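Local atomic coordinates of translation initiation factor eIF2b-like protein (Chaetomium thermophilum, PDB entry 4ZEM), a protein that forms the beta subunit of eIF2B, the heterodecameric complex that probably acts as guanine nucleotide exchange factor for eIF2 in translation initiation. Residues A182-A185 / E186-I189. Sequence-based numbering, arbitrary orientation.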
loop_
_atom_site.group_PDB
_atom_site.type_symbol
_atom_site.label_atom_id
_atom_site.label_comp_id
_atom_site.label_asym_id
_atom_site.label_seq_id
_atom_site.Cartn_x
_atom_site.Cartn_y
_atom_site.Cartn_z
ATOM N N ALA A 182 -9.182 0.510 -10.416
ATOM C CA ALA A 182 -9.741 -0.008 -11.664
ATOM C C ALA A 182 -11.008 0.729 -12.110
ATOM O O ALA A 182 -11.356 0.676 -13.282
ATOM C CB ALA A 182 -10.030 -1.501 -11.536
ATOM N N SER A 183 -11.714 1.380 -11.187
ATOM C CA SER A 183 -12.936 2.111 -11.552
ATOM C C SER A 183 -12.625 3.329 -12.431
ATOM O O SER A 183 -13.522 3.916 -13.024
ATOM C CB SER A 183 -13.733 2.552 -10.313
ATOM O OG SER A 183 -13.001 3.432 -9.482
ATOM N N PHE A 184 -11.362 3.728 -12.487
ATOM C CA PHE A 184 -10.972 4.853 -13.334
ATOM C C PHE A 184 -10.392 4.402 -14.671
ATOM O O PHE A 184 -9.917 5.223 -15.451
ATOM C CB PHE A 184 -9.978 5.750 -12.597
ATOM C CG PHE A 184 -10.563 6.402 -11.383
ATOM C CD1 PHE A 184 -10.362 5.856 -10.118
ATOM C CD2 PHE A 184 -11.356 7.536 -11.509
ATOM C CE1 PHE A 184 -10.926 6.443 -8.993
ATOM C CE2 PHE A 184 -11.920 8.130 -10.385
ATOM C CZ PHE A 184 -11.706 7.580 -9.124
ATOM N N ALA A 185 -10.443 3.099 -14.934
ATOM C CA ALA A 185 -9.852 2.538 -16.147
ATOM C C ALA A 185 -10.444 3.131 -17.432
ATOM O O ALA A 185 -9.699 3.453 -18.354
ATOM C CB ALA A 185 -10.012 1.035 -16.155
ATOM N N GLU A 186 -11.769 3.272 -17.499
ATOM C CA GLU A 186 -12.412 3.796 -18.708
ATOM C C GLU A 186 -11.980 5.232 -19.010
ATOM O O GLU A 186 -11.980 5.661 -20.161
ATOM C CB GLU A 186 -13.938 3.716 -18.603
ATOM C CG GLU A 186 -14.507 4.149 -17.269
ATOM C CD GLU A 186 -15.994 3.867 -17.157
ATOM O OE1 GLU A 186 -16.763 4.322 -18.033
ATOM O OE2 GLU A 186 -16.393 3.184 -16.192
ATOM N N ILE A 187 -11.637 5.975 -17.964
ATOM C CA ILE A 187 -11.089 7.319 -18.105
ATOM C C ILE A 187 -9.662 7.304 -18.664
ATOM O O ILE A 187 -9.298 8.149 -19.480
ATOM C CB ILE A 187 -11.121 8.071 -16.756
ATOM C CG1 ILE A 187 -12.571 8.338 -16.352
ATOM C CG2 ILE A 187 -10.365 9.387 -16.840
ATOM C CD1 ILE A 187 -12.717 8.991 -15.006
ATOM N N GLN A 188 -8.849 6.357 -18.202
ATOM C CA GLN A 188 -7.459 6.256 -18.643
ATOM C C GLN A 188 -7.258 5.596 -20.004
ATOM O O GLN A 188 -6.396 6.032 -20.769
ATOM C CB GLN A 188 -6.630 5.515 -17.593
ATOM C CG GLN A 188 -6.169 6.415 -16.466
ATOM C CD GLN A 188 -5.332 7.568 -16.979
ATOM O OE1 GLN A 188 -4.356 7.360 -17.698
ATOM N NE2 GLN A 188 -5.718 8.792 -16.626
ATOM N N ILE A 189 -8.031 4.552 -20.299
ATOM C CA ILE A 189 -7.911 3.845 -21.577
ATOM C C ILE A 189 -9.046 4.136 -22.552
ATOM O O ILE A 189 -10.224 4.050 -22.202
ATOM C CB ILE A 189 -7.825 2.325 -21.383
ATOM C CG1 ILE A 189 -6.498 1.970 -20.728
ATOM C CG2 ILE A 189 -7.880 1.597 -22.715
ATOM C CD1 ILE A 189 -6.661 1.481 -19.372
HETATM O O HOH W 1 -13.163 1.824 -15.277
#
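Phe184 and Ile187 run alongside one another, the CD1 methyl of Ile187 meeting the rim of the ring close to its plane, 4.0 Å from Phe184 CD2. Both side chains leave beside their backbone N (chi1 -64° and -67°), and the isoleucine runs on extended (chi2 176°), which carries its terminal methyl to the ring. The pair packs beside a worked example of a short helix started from a turn: Ala182 to Ala185 form a type I beta turn, Phe184 is the N-cap residue, and Phe184 O accepts the N-H of Gln188, N to O 3.2 Å, with a weak bond from Ile187 N besides. In the next bond Ile189 N reaches Ala185 O at 2.8 Å, and Ile189 then leaves helical geometry. A water bridges the turn to the first helical turn, donating to Ala182 O at 2.9 Å and accepting from Glu186 N at 3.0 Å. The Glu186 carboxylate, through OE2, makes a salt bridge with Lys214 at the end of helix 202-214. This one-turn helix follows helix 154-182 and leads into strand 194-198 of the mostly parallel sheet; Ala185 and Ile189 pack on Phe207 of helix 202-214, while Phe184 and Gln188 touch Leu361 of strand 359-362 in that sheet.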